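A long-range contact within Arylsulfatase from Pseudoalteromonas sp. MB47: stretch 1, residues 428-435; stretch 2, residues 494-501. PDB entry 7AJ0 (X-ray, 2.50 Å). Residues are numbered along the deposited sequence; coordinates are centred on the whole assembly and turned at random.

Stretch 1, residues 428-435: DFTALRWL
Stretch 2 (494-501) KFMKAHIA

Phe 429 is the centre of this contact, giving up 84 Å² to a helix that lies across its strand. Its CB points toward that helix, and with chi1 at 176° (t) and chi2 at 79° the ring reaches three helical residues. CE2 of Phe 429 lies 3.7 Å from CG of Met 496, CE1 of Phe 429 3.9 Å from CD2 of His 499, and CB of Phe 429 4.3 Å from CD1 of Ile 500. The broad, flat ring suits this place because the side chain can touch residues a turn apart, Met 496 and Ile 500, at once.

The frame is simple. Residues 428-434 form an extended strand, with Thr 430 departing from the usual torsions at phi/psi -115/-35; residues 494-501 are regular helix near -60/-45, tied by i to i+4 bonds such as His 499 N to Phe 495 O at 3.0 Å. The axes approach to 9.7 Å, and their N-to-C directions make an angle of 120°. Two CA pairs set the register: Phe 429 CA to Ile 500 CA at 8.6 Å and Leu 432 CA to Met 496 CA at 7.6 Å.

Met 496 starts sideways and its end leads away, with chi angles t, t, p (161°, 177°, 66°). CG of Met 496 lies against CE2 of Phe 429, and SD of Met 496, also near the ring, is 5.2 Å from the centroid of the Phe 429 ring, obliquely placed. Leu 432, p/p at 63° and 84°, fills the space beside it: CD2 of Leu 432 is 4.2 Å from CB of Met 496, 3.9 Å from N of Met 496, and 4.1 Å from CB of Phe 495. This compact branched side chain packs close to the helix backbone, where the CA atoms come nearest.

At the far end of the strand, Trp 434 (chi1 168°, t; chi2 50°) receives Phe 495 (chi1 -79°, m; chi2 -41°). The phenyl edge points into the face of the five-membered ring, CE2 of Phe 495 lying 3.7 Å from CD1 of Trp 434, with centroids 4.8 Å apart and planes at 69°. Both rings are buried.

Outward from Phe 429, Ile 500 (m/m, -65° and -64°) starts sideways, but its end comes nearer, so this exposed residue supplies an apolar margin to the contact. His 499 (t, -179°; chi2 69°) is the polar edge: its ring lies obliquely to that of Phe 429, centroids 5.7 Å apart and planes at 38°, while NE2 of His 499 is hydrogen-bonded elsewhere in the structure. No hydrogen bond crosses the contact; its 324 Å² of buried surface rests on packing, and the pattern is apolar fit, with NE2 of the one polar partner, His 499, bonded away from the contact.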

ATOM      1  N   ASP A 428     -18.532 -19.939   4.160  1.00 25.20           N
ATOM      2  CA  ASP A 428     -18.227 -18.777   4.986  1.00 25.13           C
ATOM      3  C   ASP A 428     -19.343 -17.749   4.847  1.00 24.63           C
ATOM      4  O   ASP A 428     -19.648 -17.305   3.735  1.00 24.19           O
ATOM      5  CB  ASP A 428     -16.887 -18.156   4.587  1.00 25.11           C
ATOM      6  CG  ASP A 428     -15.706 -19.022   4.965  1.00 28.76           C
ATOM      7  OD1 ASP A 428     -15.587 -19.392   6.153  1.00 40.95           O
ATOM      8  OD2 ASP A 428     -14.895 -19.338   4.069  1.00 31.95           O
ATOM      9  N   PHE A 429     -19.947 -17.377   5.973  1.00 24.74           N
ATOM     10  CA  PHE A 429     -20.898 -16.273   6.009  1.00 24.84           C
ATOM     11  C   PHE A 429     -20.124 -14.967   6.148  1.00 24.23           C
ATOM     12  O   PHE A 429     -19.410 -14.769   7.136  1.00 26.10           O
ATOM     13  CB  PHE A 429     -21.879 -16.444   7.163  1.00 24.62           C
ATOM     14  CG  PHE A 429     -22.825 -15.291   7.327  1.00 24.32           C
ATOM     15  CD1 PHE A 429     -23.934 -15.168   6.509  1.00 28.22           C
ATOM     16  CD2 PHE A 429     -22.608 -14.330   8.298  1.00 31.30           C
ATOM     17  CE1 PHE A 429     -24.807 -14.110   6.656  1.00 23.77           C
ATOM     18  CE2 PHE A 429     -23.478 -13.270   8.450  1.00 34.37           C
ATOM     19  CZ  PHE A 429     -24.579 -13.161   7.628  1.00 23.91           C
ATOM     20  N   THR A 430     -20.268 -14.076   5.169  1.00 23.79           N
ATOM     21  CA  THR A 430     -19.436 -12.884   5.102  1.00 23.70           C
ATOM     22  C   THR A 430     -20.197 -11.582   5.285  1.00 23.46           C
ATOM     23  O   THR A 430     -19.649 -10.645   5.870  1.00 23.59           O
ATOM     24  CB  THR A 430     -18.695 -12.829   3.757  1.00 23.48           C
ATOM     25  OG1 THR A 430     -19.642 -12.754   2.683  1.00 23.08           O
ATOM     26  CG2 THR A 430     -17.827 -14.067   3.571  1.00 23.78           C
ATOM     27  N   ALA A 431     -21.434 -11.487   4.812  1.00 23.18           N
ATOM     28  CA  ALA A 431     -22.127 -10.210   4.856  1.00 22.99           C
ATOM     29  C   ALA A 431     -23.621 -10.418   4.684  1.00 22.84           C
ATOM     30  O   ALA A 431     -24.078 -11.485   4.271  1.00 22.82           O
ATOM     31  CB  ALA A 431     -21.598  -9.257   3.773  1.00 22.72           C
ATOM     32  N   LEU A 432     -24.374  -9.374   5.023  1.00 22.80           N
ATOM     33  CA  LEU A 432     -25.802  -9.306   4.754  1.00 22.67           C
ATOM     34  C   LEU A 432     -26.139  -7.883   4.338  1.00 22.50           C
ATOM     35  O   LEU A 432     -25.378  -6.945   4.590  1.00 22.56           O
ATOM     36  CB  LEU A 432     -26.634  -9.724   5.971  1.00 22.99           C
ATOM     37  CG  LEU A 432     -26.528  -8.878   7.240  1.00 23.28           C
ATOM     38  CD1 LEU A 432     -27.447  -7.666   7.206  1.00 23.22           C
ATOM     39  CD2 LEU A 432     -26.824  -9.740   8.465  1.00 23.69           C
ATOM     40  N   ARG A 433     -27.287  -7.732   3.682  1.00 22.34           N
ATOM     41  CA  ARG A 433     -27.835  -6.422   3.374  1.00 22.27           C
ATOM     42  C   ARG A 433     -29.223  -6.304   3.986  1.00 22.44           C
ATOM     43  O   ARG A 433     -30.046  -7.216   3.859  1.00 22.45           O
ATOM     44  CB  ARG A 433     -27.925  -6.149   1.873  1.00 23.29           C
ATOM     45  CG  ARG A 433     -28.572  -4.795   1.595  1.00 26.24           C
ATOM     46  CD  ARG A 433     -28.576  -4.407   0.135  1.00 21.74           C
ATOM     47  NE  ARG A 433     -29.412  -3.226  -0.071  1.00 24.85           N
ATOM     48  CZ  ARG A 433     -29.576  -2.610  -1.235  1.00 21.73           C
ATOM     49  NH1 ARG A 433     -28.953  -3.056  -2.315  1.00 21.52           N
ATOM     50  NH2 ARG A 433     -30.362  -1.546  -1.318  1.00 32.13           N
ATOM     51  N   TRP A 434     -29.481  -5.165   4.620  1.00 22.62           N
ATOM     52  CA  TRP A 434     -30.761  -4.882   5.261  1.00 22.86           C
ATOM     53  C   TRP A 434     -31.084  -3.422   4.991  1.00 22.90           C
ATOM     54  O   TRP A 434     -30.275  -2.539   5.298  1.00 22.99           O
ATOM     55  CB  TRP A 434     -30.696  -5.180   6.756  1.00 23.22           C
ATOM     56  CG  TRP A 434     -31.850  -4.650   7.529  1.00 23.55           C
ATOM     57  CD1 TRP A 434     -33.171  -4.819   7.247  1.00 23.60           C
ATOM     58  CD2 TRP A 434     -31.789  -3.873   8.728  1.00 23.92           C
ATOM     59  NE1 TRP A 434     -33.939  -4.185   8.190  1.00 23.99           N
ATOM     60  CE2 TRP A 434     -33.115  -3.597   9.112  1.00 24.19           C
ATOM     61  CE3 TRP A 434     -30.743  -3.380   9.512  1.00 24.11           C
ATOM     62  CZ2 TRP A 434     -33.423  -2.851  10.246  1.00 24.64           C
ATOM     63  CZ3 TRP A 434     -31.050  -2.640  10.636  1.00 24.54           C
ATOM     64  CH2 TRP A 434     -32.380  -2.383  10.993  1.00 24.80           C
ATOM     65  N   LEU A 435     -32.256  -3.169   4.415  1.00 22.90           N
ATOM     66  CA  LEU A 435     -32.629  -1.832   3.947  1.00 22.96           C
ATOM     67  C   LEU A 435     -31.587  -1.462   2.893  1.00 22.68           C
ATOM     68  O   LEU A 435     -31.385  -2.234   1.942  1.00 22.40           O
ATOM     69  CB  LEU A 435     -32.743  -0.879   5.126  1.00 23.35           C
ATOM     70  CG  LEU A 435     -33.736  -1.278   6.221  1.00 32.87           C
ATOM     71  CD1 LEU A 435     -33.524  -0.450   7.486  1.00 24.40           C
ATOM     72  CD2 LEU A 435     -35.168  -1.137   5.720  1.00 23.79           C
ATOM     73  N   LYS A 494     -28.696  -9.295  15.138  1.00 26.05           N
ATOM     74  CA  LYS A 494     -29.826 -10.194  15.342  1.00 26.25           C
ATOM     75  C   LYS A 494     -30.133 -10.977  14.071  1.00 25.83           C
ATOM     76  O   LYS A 494     -30.405 -12.183  14.125  1.00 26.02           O
ATOM     77  CB  LYS A 494     -31.059  -9.410  15.787  1.00 26.44           C
ATOM     78  CG  LYS A 494     -31.113  -9.101  17.273  1.00 27.06           C
ATOM     79  CD  LYS A 494     -32.448  -8.464  17.639  1.00 35.18           C
ATOM     80  CE  LYS A 494     -32.483  -8.018  19.094  1.00 33.44           C
ATOM     81  NZ  LYS A 494     -31.756  -6.736  19.300  1.00 36.87           N
ATOM     82  N   PHE A 495     -30.086 -10.309  12.916  1.00 25.32           N
ATOM     83  CA  PHE A 495     -30.358 -10.996  11.657  1.00 25.18           C
ATOM     84  C   PHE A 495     -29.297 -12.057  11.372  1.00 24.92           C
ATOM     85  O   PHE A 495     -29.620 -13.160  10.918  1.00 24.93           O
ATOM     86  CB  PHE A 495     -30.427  -9.990  10.506  1.00 24.45           C
ATOM     87  CG  PHE A 495     -31.734  -9.244  10.415  1.00 24.46           C
ATOM     88  CD1 PHE A 495     -32.945  -9.888  10.615  1.00 24.69           C
ATOM     89  CD2 PHE A 495     -31.748  -7.891  10.113  1.00 24.30           C
ATOM     90  CE1 PHE A 495     -34.138  -9.197  10.524  1.00 24.76           C
ATOM     91  CE2 PHE A 495     -32.938  -7.196  10.019  1.00 24.37           C
ATOM     92  CZ  PHE A 495     -34.135  -7.850  10.224  1.00 24.60           C
ATOM     93  N   MET A 496     -28.023 -11.741  11.625  1.00 24.94           N
ATOM     94  CA  MET A 496     -26.975 -12.737  11.433  1.00 25.00           C
ATOM     95  C   MET A 496     -27.208 -13.948  12.327  1.00 25.52           C
ATOM     96  O   MET A 496     -27.206 -15.093  11.859  1.00 25.56           O
ATOM     97  CB  MET A 496     -25.599 -12.133  11.722  1.00 25.05           C
ATOM     98  CG  MET A 496     -24.528 -13.188  11.995  1.00 25.35           C
ATOM     99  SD  MET A 496     -22.881 -12.510  12.262  1.00 39.12           S
ATOM    100  CE  MET A 496     -23.113 -11.612  13.795  1.00 37.62           C
ATOM    101  N   LYS A 497     -27.392 -13.711  13.629  1.00 25.98           N
ATOM    102  CA  LYS A 497     -27.541 -14.812  14.574  1.00 26.56           C
ATOM    103  C   LYS A 497     -28.706 -15.712  14.184  1.00 26.60           C
ATOM    104  O   LYS A 497     -28.574 -16.940  14.152  1.00 26.87           O
ATOM    105  CB  LYS A 497     -27.739 -14.261  15.986  1.00 27.05           C
ATOM    106  CG  LYS A 497     -26.579 -13.421  16.501  1.00 27.13           C
ATOM    107  CD  LYS A 497     -25.397 -14.286  16.907  1.00 38.28           C
ATOM    108  CE  LYS A 497     -24.277 -13.447  17.516  1.00 45.84           C
ATOM    109  NZ  LYS A 497     -24.721 -12.703  18.731  1.00 35.24           N
ATOM    110  N   ALA A 498     -29.860 -15.113  13.880  1.00 26.39           N
ATOM    111  CA  ALA A 498     -31.024 -15.909  13.509  1.00 26.47           C
ATOM    112  C   ALA A 498     -30.757 -16.711  12.242  1.00 26.15           C
ATOM    113  O   ALA A 498     -31.133 -17.887  12.150  1.00 26.43           O
ATOM    114  CB  ALA A 498     -32.241 -15.002  13.327  1.00 26.31           C
ATOM    115  N   HIS A 499     -30.104 -16.094  11.258  1.00 25.62           N
ATOM    116  CA  HIS A 499     -29.798 -16.793  10.016  1.00 25.33           C
ATOM    117  C   HIS A 499     -28.933 -18.018  10.280  1.00 25.69           C
ATOM    118  O   HIS A 499     -29.188 -19.102   9.743  1.00 25.81           O
ATOM    119  CB  HIS A 499     -29.099 -15.844   9.046  1.00 24.77           C
ATOM    120  CG  HIS A 499     -28.776 -16.466   7.725  1.00 24.49           C
ATOM    121  ND1 HIS A 499     -29.747 -16.816   6.812  1.00 24.33           N
ATOM    122  CD2 HIS A 499     -27.591 -16.801   7.163  1.00 24.39           C
ATOM    123  CE1 HIS A 499     -29.174 -17.339   5.744  1.00 24.13           C
ATOM    124  NE2 HIS A 499     -27.867 -17.344   5.932  1.00 24.16           N
ATOM    125  N   ILE A 500     -27.892 -17.859  11.100  1.00 25.93           N
ATOM    126  CA  ILE A 500     -27.043 -18.993  11.443  1.00 26.36           C
ATOM    127  C   ILE A 500     -27.831 -20.024  12.242  1.00 26.96           C
ATOM    128  O   ILE A 500     -27.586 -21.230  12.125  1.00 27.31           O
ATOM    129  CB  ILE A 500     -25.798 -18.514  12.215  1.00 26.55           C
ATOM    130  CG1 ILE A 500     -24.912 -17.628  11.333  1.00 26.02           C
ATOM    131  CG2 ILE A 500     -25.004 -19.701  12.745  1.00 27.13           C
ATOM    132  CD1 ILE A 500     -24.315 -18.330  10.131  1.00 25.82           C
ATOM    133  N   ALA A 501     -28.790 -19.575  13.056  1.00 27.15           N
ATOM    134  CA  ALA A 501     -29.534 -20.504  13.900  1.00 27.80           C
ATOM    135  C   ALA A 501     -30.412 -21.440  13.078  1.00 27.81           C
ATOM    136  O   ALA A 501     -30.625 -22.590  13.480  1.00 28.39           O
ATOM    137  CB  ALA A 501     -30.387 -19.734  14.910  1.00 28.01           C
TER